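Side-chain contacts in DUF1955 domain-containing protein (Sulfolobus tokodaii, PDB 1WY6), which is of unknown function but folds as an archaeal helical repeat protein, built mostly from helices packed side by side in a single chain: residues 12-17 with 28-33; 16-21 with 47-52; 53-58 with 84-89; 96-101 with 132-137. All coordinates share one frame; numbering follows the deposited sequence.

Contact 1. Residues 12-17 with 28-33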
loop_
_atom_site.group_PDB
_atom_site.type_symbol
_atom_site.label_atom_id
_atom_site.label_comp_id
_atom_site.label_asym_id
_atom_site.label_seq_id
_atom_site.Cartn_x
_atom_site.Cartn_y
_atom_site.Cartn_z
ATOM N N MET A 12 -19.481 -2.071 9.685
ATOM C CA MET A 12 -18.710 -2.798 10.685
ATOM C C MET A 12 -18.952 -4.286 10.480
ATOM O O MET A 12 -18.085 -5.116 10.754
ATOM C CB MET A 12 -19.131 -2.398 12.106
ATOM C CG MET A 12 -18.663 -1.015 12.533
ATOM S SD MET A 12 -16.877 -0.781 12.306
ATOM C CE MET A 12 -16.843 0.164 10.805
ATOM N N ASP A 13 -20.144 -4.620 9.996
ATOM C CA ASP A 13 -20.490 -6.010 9.745
ATOM C C ASP A 13 -19.658 -6.506 8.571
ATOM O O ASP A 13 -19.138 -7.624 8.591
ATOM C CB ASP A 13 -21.974 -6.132 9.416
ATOM C CG ASP A 13 -22.398 -7.562 9.201
ATOM O OD1 ASP A 13 -22.134 -8.400 10.092
ATOM O OD2 ASP A 13 -22.999 -7.849 8.145
ATOM N N ALA A 14 -19.541 -5.662 7.548
ATOM C CA ALA A 14 -18.759 -5.994 6.366
ATOM C C ALA A 14 -17.292 -6.108 6.773
ATOM O O ALA A 14 -16.602 -7.033 6.363
ATOM C CB ALA A 14 -18.936 -4.911 5.291
ATOM N N LYS A 15 -16.836 -5.176 7.609
ATOM C CA LYS A 15 -15.449 -5.166 8.064
ATOM C C LYS A 15 -15.047 -6.493 8.704
ATOM O O LYS A 15 -14.041 -7.080 8.328
ATOM C CB LYS A 15 -15.220 -4.027 9.060
ATOM C CG LYS A 15 -13.774 -3.897 9.528
ATOM C CD LYS A 15 -13.625 -2.821 10.595
ATOM C CE LYS A 15 -12.175 -2.717 11.073
ATOM N NZ LYS A 15 -11.972 -1.605 12.053
ATOM N N LYS A 16 -15.835 -6.970 9.663
ATOM C CA LYS A 16 -15.527 -8.233 10.327
ATOM C C LYS A 16 -15.383 -9.400 9.344
ATOM O O LYS A 16 -14.446 -10.190 9.456
ATOM C CB LYS A 16 -16.592 -8.549 11.370
ATOM C CG LYS A 16 -16.165 -9.610 12.373
ATOM C CD LYS A 16 -17.047 -9.574 13.614
ATOM C CE LYS A 16 -18.520 -9.643 13.247
ATOM N NZ LYS A 16 -19.407 -9.462 14.429
ATOM N N PHE A 17 -16.306 -9.518 8.389
ATOM C CA PHE A 17 -16.223 -10.583 7.389
ATOM C C PHE A 17 -14.854 -10.508 6.705
ATOM O O PHE A 17 -14.114 -11.493 6.644
ATOM C CB PHE A 17 -17.300 -10.412 6.307
ATOM C CG PHE A 17 -18.647 -10.982 6.670
ATOM C CD1 PHE A 17 -18.768 -12.285 7.142
ATOM C CD2 PHE A 17 -19.803 -10.222 6.495
ATOM C CE1 PHE A 17 -20.026 -12.827 7.439
ATOM C CE2 PHE A 17 -21.066 -10.751 6.789
ATOM C CZ PHE A 17 -21.179 -12.054 7.261
ATOM N N LYS A 28 -20.182 -7.917 -0.654
ATOM C CA LYS A 28 -21.589 -7.834 -1.006
ATOM C C LYS A 28 -22.215 -6.717 -0.174
ATOM O O LYS A 28 -22.921 -5.856 -0.701
ATOM C CB LYS A 28 -22.271 -9.178 -0.723
ATOM C CG LYS A 28 -23.764 -9.205 -1.005
ATOM C CD LYS A 28 -24.358 -10.564 -0.651
ATOM C CE LYS A 28 -25.875 -10.579 -0.835
ATOM N NZ LYS A 28 -26.274 -10.425 -2.261
ATOM N N ILE A 29 -21.945 -6.737 1.128
ATOM C CA ILE A 29 -22.447 -5.717 2.050
ATOM C C ILE A 29 -21.954 -4.329 1.616
ATOM O O ILE A 29 -22.733 -3.374 1.541
ATOM C CB ILE A 29 -21.945 -5.966 3.486
ATOM C CG1 ILE A 29 -22.343 -7.366 3.958
ATOM C CG2 ILE A 29 -22.549 -4.930 4.433
ATOM C CD1 ILE A 29 -23.790 -7.514 4.231
ATOM N N VAL A 30 -20.660 -4.221 1.330
ATOM C CA VAL A 30 -20.083 -2.945 0.909
ATOM C C VAL A 30 -20.747 -2.392 -0.352
ATOM O O VAL A 30 -21.002 -1.195 -0.445
ATOM C CB VAL A 30 -18.556 -3.071 0.659
ATOM C CG1 VAL A 30 -18.025 -1.800 0.019
ATOM C CG2 VAL A 30 -17.834 -3.334 1.971
ATOM N N LEU A 31 -21.019 -3.257 -1.322
ATOM C CA LEU A 31 -21.653 -2.825 -2.559
ATOM C C LEU A 31 -23.091 -2.381 -2.324
ATOM O O LEU A 31 -23.640 -1.619 -3.116
ATOM C CB LEU A 31 -21.610 -3.938 -3.608
ATOM C CG LEU A 31 -20.207 -4.348 -4.081
ATOM C CD1 LEU A 31 -20.308 -5.412 -5.171
ATOM C CD2 LEU A 31 -19.473 -3.119 -4.604
ATOM N N GLU A 32 -23.701 -2.866 -1.246
ATOM C CA GLU A 32 -25.061 -2.469 -0.911
ATOM C C GLU A 32 -25.002 -1.002 -0.501
ATOM O O GLU A 32 -25.736 -0.174 -1.027
ATOM C CB GLU A 32 -25.612 -3.299 0.259
ATOM C CG GLU A 32 -25.727 -4.794 -0.006
ATOM C CD GLU A 32 -26.311 -5.555 1.181
ATOM O OE1 GLU A 32 -26.182 -6.799 1.217
ATOM O OE2 GLU A 32 -26.907 -4.910 2.076
ATOM N N ILE A 33 -24.111 -0.696 0.441
ATOM C CA ILE A 33 -23.924 0.663 0.946
ATOM C C ILE A 33 -23.603 1.613 -0.201
ATOM O O ILE A 33 -24.121 2.732 -0.269
ATOM C CB ILE A 33 -22.759 0.721 1.961
ATOM C CG1 ILE A 33 -23.062 -0.172 3.169
ATOM C CG2 ILE A 33 -22.513 2.160 2.388
ATOM C CD1 ILE A 33 -24.326 0.214 3.933
#

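Contact 2. Residues 16-21 with 47-52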
loop_
_atom_site.group_PDB
_atom_site.type_symbol
_atom_site.label_atom_id
_atom_site.label_comp_id
_atom_site.label_asym_id
_atom_site.label_seq_id
_atom_site.Cartn_x
_atom_site.Cartn_y
_atom_site.Cartn_z
ATOM N N LYS A 16 -15.835 -6.970 9.663
ATOM C CA LYS A 16 -15.527 -8.233 10.327
ATOM C C LYS A 16 -15.383 -9.400 9.344
ATOM O O LYS A 16 -14.446 -10.190 9.456
ATOM C CB LYS A 16 -16.592 -8.549 11.370
ATOM C CG LYS A 16 -16.165 -9.610 12.373
ATOM C CD LYS A 16 -17.047 -9.574 13.614
ATOM C CE LYS A 16 -18.520 -9.643 13.247
ATOM N NZ LYS A 16 -19.407 -9.462 14.429
ATOM N N PHE A 17 -16.306 -9.518 8.389
ATOM C CA PHE A 17 -16.223 -10.583 7.389
ATOM C C PHE A 17 -14.854 -10.508 6.705
ATOM O O PHE A 17 -14.114 -11.493 6.644
ATOM C CB PHE A 17 -17.300 -10.412 6.307
ATOM C CG PHE A 17 -18.647 -10.982 6.670
ATOM C CD1 PHE A 17 -18.768 -12.285 7.142
ATOM C CD2 PHE A 17 -19.803 -10.222 6.495
ATOM C CE1 PHE A 17 -20.026 -12.827 7.439
ATOM C CE2 PHE A 17 -21.066 -10.751 6.789
ATOM C CZ PHE A 17 -21.179 -12.054 7.261
ATOM N N LEU A 18 -14.539 -9.328 6.177
ATOM C CA LEU A 18 -13.277 -9.101 5.470
ATOM C C LEU A 18 -12.058 -9.448 6.315
ATOM O O LEU A 18 -11.187 -10.182 5.859
ATOM C CB LEU A 18 -13.188 -7.649 4.993
ATOM C CG LEU A 18 -14.296 -7.224 4.021
ATOM C CD1 LEU A 18 -14.169 -5.746 3.683
ATOM C CD2 LEU A 18 -14.207 -8.078 2.764
ATOM N N LEU A 19 -11.986 -8.922 7.535
ATOM C CA LEU A 19 -10.855 -9.234 8.411
ATOM C C LEU A 19 -10.752 -10.754 8.592
ATOM O O LEU A 19 -9.661 -11.287 8.756
ATOM C CB LEU A 19 -11.024 -8.580 9.789
ATOM C CG LEU A 19 -10.968 -7.052 9.890
ATOM C CD1 LEU A 19 -11.352 -6.627 11.293
ATOM C CD2 LEU A 19 -9.578 -6.562 9.550
ATOM N N ASP A 20 -11.897 -11.439 8.559
ATOM C CA ASP A 20 -11.936 -12.890 8.743
ATOM C C ASP A 20 -11.745 -13.714 7.475
ATOM O O ASP A 20 -11.780 -14.940 7.531
ATOM C CB ASP A 20 -13.255 -13.306 9.393
ATOM C CG ASP A 20 -13.379 -12.834 10.835
ATOM O OD1 ASP A 20 -14.477 -12.994 11.402
ATOM O OD2 ASP A 20 -12.388 -12.313 11.398
ATOM N N GLY A 21 -11.573 -13.053 6.334
ATOM C CA GLY A 21 -11.372 -13.788 5.099
ATOM C C GLY A 21 -12.634 -14.098 4.319
ATOM O O GLY A 21 -12.568 -14.733 3.270
ATOM N N CYS A 47 -10.064 3.197 4.446
ATOM C CA CYS A 47 -8.882 3.596 5.211
ATOM C C CYS A 47 -8.881 2.828 6.525
ATOM O O CYS A 47 -7.849 2.336 6.980
ATOM C CB CYS A 47 -8.918 5.095 5.545
ATOM S SG CYS A 47 -9.162 6.244 4.153
ATOM N N ASN A 48 -10.060 2.753 7.131
ATOM C CA ASN A 48 -10.252 2.073 8.399
ATOM C C ASN A 48 -9.910 0.586 8.253
ATOM O O ASN A 48 -9.165 0.034 9.068
ATOM C CB ASN A 48 -11.707 2.288 8.859
ATOM C CG ASN A 48 -11.972 1.774 10.260
ATOM O OD1 ASN A 48 -12.178 0.582 10.466
ATOM N ND2 ASN A 48 -11.973 2.680 11.234
ATOM N N LEU A 49 -10.432 -0.061 7.212
ATOM C CA LEU A 49 -10.142 -1.479 6.999
ATOM C C LEU A 49 -8.644 -1.729 6.835
ATOM O O LEU A 49 -8.076 -2.585 7.511
ATOM C CB LEU A 49 -10.861 -2.013 5.754
ATOM C CG LEU A 49 -10.584 -3.489 5.427
ATOM C CD1 LEU A 49 -11.237 -4.388 6.470
ATOM C CD2 LEU A 49 -11.115 -3.827 4.042
ATOM N N LEU A 50 -8.013 -0.976 5.938
ATOM C CA LEU A 50 -6.590 -1.124 5.640
ATOM C C LEU A 50 -5.671 -1.016 6.858
ATOM O O LEU A 50 -4.567 -1.562 6.862
ATOM C CB LEU A 50 -6.173 -0.102 4.570
ATOM C CG LEU A 50 -6.901 -0.191 3.218
ATOM C CD1 LEU A 50 -6.528 0.997 2.330
ATOM C CD2 LEU A 50 -6.552 -1.498 2.534
ATOM N N GLU A 51 -6.128 -0.322 7.893
ATOM C CA GLU A 51 -5.340 -0.154 9.106
ATOM C C GLU A 51 -5.077 -1.480 9.829
ATOM O O GLU A 51 -4.031 -1.663 10.459
ATOM C CB GLU A 51 -6.061 0.814 10.056
ATOM C CG GLU A 51 -5.311 1.096 11.352
ATOM C CD GLU A 51 -4.087 1.956 11.134
ATOM O OE1 GLU A 51 -3.147 1.880 11.960
ATOM O OE2 GLU A 51 -4.068 2.717 10.143
ATOM N N SER A 52 -6.013 -2.416 9.731
ATOM C CA SER A 52 -5.850 -3.680 10.432
ATOM C C SER A 52 -6.070 -4.962 9.636
ATOM O O SER A 52 -5.784 -6.045 10.141
ATOM C CB SER A 52 -6.759 -3.698 11.667
ATOM O OG SER A 52 -8.120 -3.509 11.305
#

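Contact 3. Residues 53-58 with 84-89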
loop_
_atom_site.group_PDB
_atom_site.type_symbol
_atom_site.label_atom_id
_atom_site.label_comp_id
_atom_site.label_asym_id
_atom_site.label_seq_id
_atom_site.Cartn_x
_atom_site.Cartn_y
_atom_site.Cartn_z
ATOM N N ILE A 53 -6.560 -4.866 8.405
ATOM C CA ILE A 53 -6.789 -6.091 7.649
ATOM C C ILE A 53 -5.508 -6.889 7.408
ATOM O O ILE A 53 -4.464 -6.341 7.041
ATOM C CB ILE A 53 -7.489 -5.829 6.286
ATOM C CG1 ILE A 53 -7.929 -7.172 5.683
ATOM C CG2 ILE A 53 -6.542 -5.101 5.315
ATOM C CD1 ILE A 53 -8.814 -7.034 4.452
ATOM N N ASP A 54 -5.605 -8.193 7.639
ATOM C CA ASP A 54 -4.489 -9.109 7.445
ATOM C C ASP A 54 -3.962 -8.985 6.014
ATOM O O ASP A 54 -4.735 -8.922 5.053
ATOM C CB ASP A 54 -4.958 -10.548 7.706
ATOM C CG ASP A 54 -3.802 -11.553 7.761
ATOM O OD1 ASP A 54 -3.033 -11.667 6.778
ATOM O OD2 ASP A 54 -3.673 -12.234 8.795
ATOM N N CYS A 55 -2.641 -8.955 5.870
ATOM C CA CYS A 55 -2.029 -8.844 4.551
ATOM C C CYS A 55 -2.424 -9.986 3.612
ATOM O O CYS A 55 -2.291 -9.875 2.389
ATOM C CB CYS A 55 -0.505 -8.769 4.688
ATOM S SG CYS A 55 0.062 -7.152 5.312
ATOM N N ARG A 56 -2.909 -11.079 4.185
ATOM C CA ARG A 56 -3.344 -12.225 3.389
ATOM C C ARG A 56 -4.579 -11.880 2.556
ATOM O O ARG A 56 -4.829 -12.520 1.540
ATOM C CB ARG A 56 -3.729 -13.412 4.280
ATOM C CG ARG A 56 -2.622 -14.104 5.051
ATOM C CD ARG A 56 -3.246 -15.227 5.879
ATOM N NE ARG A 56 -4.020 -16.132 5.029
ATOM C CZ ARG A 56 -4.969 -16.960 5.461
ATOM N NH1 ARG A 56 -5.287 -17.013 6.747
ATOM N NH2 ARG A 56 -5.597 -17.749 4.599
ATOM N N TYR A 57 -5.344 -10.879 2.991
ATOM C CA TYR A 57 -6.585 -10.502 2.303
ATOM C C TYR A 57 -6.632 -9.106 1.683
ATOM O O TYR A 57 -7.386 -8.870 0.735
ATOM C CB TYR A 57 -7.775 -10.599 3.272
ATOM C CG TYR A 57 -7.844 -11.860 4.104
ATOM C CD1 TYR A 57 -7.696 -13.118 3.519
ATOM C CD2 TYR A 57 -8.088 -11.795 5.479
ATOM C CE1 TYR A 57 -7.785 -14.289 4.284
ATOM C CE2 TYR A 57 -8.185 -12.952 6.251
ATOM C CZ TYR A 57 -8.028 -14.198 5.646
ATOM O OH TYR A 57 -8.091 -15.345 6.404
ATOM N N MET A 58 -5.854 -8.184 2.237
ATOM C CA MET A 58 -5.849 -6.802 1.772
ATOM C C MET A 58 -5.995 -6.612 0.265
ATOM O O MET A 58 -6.895 -5.911 -0.189
ATOM C CB MET A 58 -4.589 -6.075 2.248
ATOM C CG MET A 58 -4.535 -4.617 1.802
ATOM S SD MET A 58 -3.146 -3.688 2.474
ATOM C CE MET A 58 -3.779 -3.265 4.082
ATOM N N GLY A 84 2.776 -5.080 0.956
ATOM C CA GLY A 84 3.569 -5.386 -0.218
ATOM C C GLY A 84 4.866 -6.020 0.260
ATOM O O GLY A 84 5.310 -7.037 -0.274
ATOM N N VAL A 85 5.467 -5.429 1.289
ATOM C CA VAL A 85 6.717 -5.944 1.846
ATOM C C VAL A 85 6.539 -7.291 2.550
ATOM O O VAL A 85 7.339 -8.200 2.358
ATOM C CB VAL A 85 7.354 -4.931 2.842
ATOM C CG1 VAL A 85 8.622 -5.527 3.474
ATOM C CG2 VAL A 85 7.709 -3.642 2.108
ATOM N N ILE A 86 5.498 -7.422 3.370
ATOM C CA ILE A 86 5.259 -8.675 4.080
ATOM C C ILE A 86 4.994 -9.787 3.073
ATOM O O ILE A 86 5.516 -10.891 3.199
ATOM C CB ILE A 86 4.053 -8.561 5.037
ATOM C CG1 ILE A 86 4.335 -7.494 6.100
ATOM C CG2 ILE A 86 3.783 -9.913 5.699
ATOM C CD1 ILE A 86 3.211 -7.304 7.104
ATOM N N ASN A 87 4.178 -9.484 2.072
ATOM C CA ASN A 87 3.858 -10.446 1.031
ATOM C C ASN A 87 4.990 -10.474 -0.002
ATOM O O ASN A 87 4.909 -11.180 -1.001
ATOM C CB ASN A 87 2.538 -10.048 0.351
ATOM C CG ASN A 87 1.320 -10.290 1.241
ATOM O OD1 ASN A 87 1.407 -10.222 2.461
ATOM N ND2 ASN A 87 0.180 -10.565 0.622
ATOM N N ASN A 88 6.044 -9.702 0.253
ATOM C CA ASN A 88 7.181 -9.609 -0.659
ATOM C C ASN A 88 6.668 -9.546 -2.084
ATOM O O ASN A 88 7.213 -10.176 -2.985
ATOM C CB ASN A 88 8.108 -10.817 -0.510
ATOM C CG ASN A 88 9.437 -10.613 -1.208
ATOM O OD1 ASN A 88 10.127 -9.618 -0.979
ATOM N ND2 ASN A 88 9.811 -11.562 -2.061
ATOM N N THR A 89 5.603 -8.781 -2.281
ATOM C CA THR A 89 5.011 -8.653 -3.597
ATOM C C THR A 89 4.696 -7.203 -3.942
ATOM O O THR A 89 4.188 -6.447 -3.119
ATOM C CB THR A 89 3.707 -9.484 -3.698
ATOM O OG1 THR A 89 3.269 -9.520 -5.059
ATOM C CG2 THR A 89 2.605 -8.872 -2.827
#

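Contact 4. Residues 96-101 with 132-137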
loop_
_atom_site.group_PDB
_atom_site.type_symbol
_atom_site.label_atom_id
_atom_site.label_comp_id
_atom_site.label_asym_id
_atom_site.label_seq_id
_atom_site.Cartn_x
_atom_site.Cartn_y
_atom_site.Cartn_z
ATOM N N LYS A 96 0.453 2.549 -6.324
ATOM C CA LYS A 96 -0.419 3.708 -6.159
ATOM C C LYS A 96 -0.278 4.287 -4.747
ATOM O O LYS A 96 -0.263 5.499 -4.581
ATOM C CB LYS A 96 -1.882 3.339 -6.415
ATOM C CG LYS A 96 -2.195 3.014 -7.865
ATOM C CD LYS A 96 -3.634 2.546 -8.025
ATOM C CE LYS A 96 -3.919 2.107 -9.458
ATOM N NZ LYS A 96 -5.330 1.643 -9.616
ATOM N N ALA A 97 -0.170 3.413 -3.745
ATOM C CA ALA A 97 -0.012 3.834 -2.346
ATOM C C ALA A 97 1.297 4.611 -2.194
ATOM O O ALA A 97 1.363 5.607 -1.476
ATOM C CB ALA A 97 0.001 2.624 -1.431
ATOM N N LEU A 98 2.338 4.133 -2.868
ATOM C CA LEU A 98 3.635 4.796 -2.838
ATOM C C LEU A 98 3.515 6.190 -3.457
ATOM O O LEU A 98 3.964 7.170 -2.868
ATOM C CB LEU A 98 4.675 3.982 -3.616
ATOM C CG LEU A 98 5.311 2.769 -2.928
ATOM C CD1 LEU A 98 6.107 1.959 -3.940
ATOM C CD2 LEU A 98 6.208 3.242 -1.788
ATOM N N ASP A 99 2.907 6.270 -4.641
ATOM C CA ASP A 99 2.745 7.543 -5.328
ATOM C C ASP A 99 1.962 8.517 -4.469
ATOM O O ASP A 99 2.315 9.694 -4.388
ATOM C CB ASP A 99 2.046 7.358 -6.687
ATOM C CG ASP A 99 2.869 6.518 -7.663
ATOM O OD1 ASP A 99 4.101 6.418 -7.483
ATOM O OD2 ASP A 99 2.290 5.960 -8.621
ATOM N N ILE A 100 0.904 8.032 -3.822
ATOM C CA ILE A 100 0.102 8.891 -2.952
ATOM C C ILE A 100 0.908 9.334 -1.730
ATOM O O ILE A 100 0.796 10.480 -1.294
ATOM C CB ILE A 100 -1.191 8.176 -2.505
ATOM C CG1 ILE A 100 -2.128 8.026 -3.711
ATOM C CG2 ILE A 100 -1.873 8.964 -1.412
ATOM C CD1 ILE A 100 -3.264 7.053 -3.488
ATOM N N LEU A 101 1.721 8.438 -1.175
ATOM C CA LEU A 101 2.540 8.805 -0.023
ATOM C C LEU A 101 3.503 9.928 -0.408
ATOM O O LEU A 101 3.693 10.870 0.351
ATOM C CB LEU A 101 3.330 7.602 0.499
ATOM C CG LEU A 101 2.520 6.502 1.192
ATOM C CD1 LEU A 101 3.439 5.387 1.633
ATOM C CD2 LEU A 101 1.770 7.081 2.381
ATOM N N ALA A 132 13.142 2.798 -3.198
ATOM C CA ALA A 132 14.298 3.656 -3.444
ATOM C C ALA A 132 13.905 4.866 -4.283
ATOM O O ALA A 132 14.225 6.007 -3.949
ATOM C CB ALA A 132 15.393 2.865 -4.162
ATOM N N ASN A 133 13.212 4.599 -5.382
ATOM C CA ASN A 133 12.778 5.647 -6.282
ATOM C C ASN A 133 11.712 6.557 -5.658
ATOM O O ASN A 133 11.657 7.749 -5.963
ATOM C CB ASN A 133 12.298 5.012 -7.593
ATOM C CG ASN A 133 13.458 4.462 -8.427
ATOM O OD1 ASN A 133 13.258 3.723 -9.390
ATOM N ND2 ASN A 133 14.675 4.833 -8.059
ATOM N N ALA A 134 10.874 6.008 -4.779
ATOM C CA ALA A 134 9.866 6.830 -4.115
ATOM C C ALA A 134 10.611 7.737 -3.124
ATOM O O ALA A 134 10.313 8.926 -2.991
ATOM C CB ALA A 134 8.863 5.954 -3.374
ATOM N N LEU A 135 11.592 7.165 -2.432
ATOM C CA LEU A 135 12.369 7.931 -1.470
ATOM C C LEU A 135 13.089 9.090 -2.152
ATOM O O LEU A 135 13.053 10.220 -1.673
ATOM C CB LEU A 135 13.388 7.024 -0.762
ATOM C CG LEU A 135 12.811 6.121 0.335
ATOM C CD1 LEU A 135 13.832 5.061 0.740
ATOM C CD2 LEU A 135 12.405 6.980 1.542
ATOM N N ARG A 136 13.736 8.810 -3.276
ATOM C CA ARG A 136 14.459 9.845 -3.989
ATOM C C ARG A 136 13.491 10.981 -4.331
ATOM O O ARG A 136 13.887 12.149 -4.384
ATOM C CB ARG A 136 15.102 9.251 -5.246
ATOM C CG ARG A 136 16.270 10.045 -5.785
ATOM C CD ARG A 136 17.095 9.199 -6.738
ATOM N NE ARG A 136 17.980 8.280 -6.027
ATOM C CZ ARG A 136 18.356 7.089 -6.484
ATOM N NH1 ARG A 136 19.171 6.327 -5.768
ATOM N NH2 ARG A 136 17.904 6.646 -7.646
ATOM N N ARG A 137 12.216 10.640 -4.531
ATOM C CA ARG A 137 11.194 11.637 -4.848
ATOM C C ARG A 137 10.850 12.539 -3.659
ATOM O O ARG A 137 10.260 13.601 -3.845
ATOM C CB ARG A 137 9.909 10.966 -5.357
ATOM C CG ARG A 137 9.985 10.409 -6.778
ATOM C CD ARG A 137 8.614 9.919 -7.247
ATOM N NE ARG A 137 7.635 11.007 -7.316
ATOM C CZ ARG A 137 6.313 10.839 -7.370
ATOM N NH1 ARG A 137 5.791 9.615 -7.364
ATOM N NH2 ARG A 137 5.508 11.898 -7.422
#

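Contact 1. Residues 12-17 with 28-33
The methyl group of A14 packs against I29 and V30. Its CB lies 3.7 Å from I29 CB and equally far from I29 CG2, while V30 CG2 touches A14 CB at 3.8 Å from the neighbouring position on the same helix. I29 carries most of the contact on its side. With CG1 beside the backbone N (chi1 -56°), its CG2 branch falls anti to that N, and CB and CG2 together press against the alanine. The other branch leads away from the methyl: its terminal CD1 meets the carboxylate of D13, with D13 OD2 4.0 Å from I29 CD1, and the two side chains cross at about a right angle. This is van der Waals contact between an oxygen and a methyl, at the edge of the apolar patch. Helix 7-19 and helix 23-36 follow each other in the chain and form a helical hairpin; the axes of 12-17 and 28-33 approach to 9.0 Å and run roughly antiparallel, at 153°, a pairing in keeping with a helical repeat protein. A14 and I29 also have the closest CA atoms of the pair, 5.7 Å apart, a spacing that a residue as small as alanine readily accommodates at the interface. Beyond this shell, V30 also packs on F45 of helix 44-52 and on F69. One turn further along helix 23-36, I33 continues the hairpin interface by resting on I7, K10 and L11. The backbone O of V30 accepts a hydrogen bond from T34 OG1, inside helix 23-36.

Contact 2. Residues 16-21 with 47-52
The CA atoms of L19 and S52 are the nearest pair across the contact, 7.7 Å apart, where the C-terminal end of helix 7-19 comes beside segment 47-52 of helix 44-52. This is helix-to-helix packing within the helical repeat fold, between helices well separated in the chain, and it is carried by leucine methyls. L49 supplies both of its branches. Its CG stands anti to the backbone N (chi1 178°), which brings the end of the side chain toward helix 7-19. There L49 CD2 meets L18 CD1 at 3.6 Å, and the two side chains cross at about a right angle. The second branch of L49 lies between the two leucines opposite: CD1 is 4.1 Å from L18 CB, and it is equally far from L19 CD2. The L19 methyl thereby bridges two residues, since L19 CD2 also lies 3.8 Å from S52 OG, at the edge of the leucine cluster. V61 of helix 55-65 packs on both L18 and L49, whereas K15, one turn earlier in helix 7-19, touches L49 and S52. I53 adds to the packing on L19. At the other end of segment 47-52, C47 is tied to C74 by a disulfide. Helix 7-19 stops in a Schellman motif at G21, whose phi of 91° would jam a CB against the carbonyl O of D20; there G21 N bonds back to L18 O at 2.9 Å.

Contact 3. Residues 53-58 with 84-89
N87 reaches from the C-terminal end of helix 78-86 to C55 in the first turn of helix 55-65, so that a helix end capped by a Schellman motif at N88 meets a helix start with D54 as its N-cap. Among the polar contacts, N87 ND2 donates to C55 O at 3.1 Å with an N-H...O angle of 148°. The donor stands above the carbonyl plane, 51° out of it. The amide's other end, N87 OD1, comes to 3.3 Å from C55 CB. With an alanine at this position, C55 O would probably lose this donor and C55 CB the amide that packs against it. R56 N gives D54 OD1 the capping bond, 2.7 Å long and on the anti lone pair; the backbone O of D54 separately accepts from Y57 N and M58 N. The apolar contact is C55 SG against I86 CD1, 3.6 Å apart. Covalently, C55 is joined to C83 by a disulfide, with SG held beside the backbone N of C55 (chi1 -74°). Y57 CE1 lies 4.0 Å above the R56 guanidinium plane, over its centre.

Contact 4. Residues 96-101 with 132-137
D99 OD1 and R137 NH1 face each other at 3.6 Å, a long salt bridge and the polar link between the two segments. The carboxylate oxygen sits at the edge of the guanidinium, near its plane, rather than over its face. The two flat groups are nevertheless turned 56° against each other, so they do not meet as a flat, two-pronged pair. R137 leaves its helix with CG beside the backbone N, and a bend at chi3 (63°) swings the guanidinium round toward D99. At this length the attraction is probably a loose electrostatic one, where R137 is exposed to solvent and D99 partly so. Beside the charge pair, the apolar contact is made by L98 CD2 and the methyl of A134, whose CB lies 4.1 Å away. These two residues also have the nearest CA atoms of the pair, at 6.7 Å. L98 is buried and also touches L110 of helix 107-117 and V81 of helix 78-86. On the other segment, L135 packs on the same L110 and on L147 of helix 141-153. Helix 107-117 therefore touches both partners, while helices 92-103 and 125-137, which flank it in the chain, also meet directly: a buried leucine-alanine contact edged by a charge pair, joining alternate helices of a helical repeat fold.

In the fold
From the N terminus, contact 1 closes the short loop between helix 7-19 and helix 23-36. Contact 2 starts from the same helix, sharing K16 and F17, and closes a longer loop to helix 44-52 that overlaps the first; K15 NZ probably hydrogen-bonds to N48 OD1 between them. Contact 3 opens directly after contact 2 and joins helix 55-65 to helix 78-86; the two touch where L50 O meets M58 CE. Contact 4 follows in series, tying helix 92-103 to helix 125-137 on the opposite side of the chain's centre, about 31 Å between centres from contact 1. Together they link successive parts of the helical array.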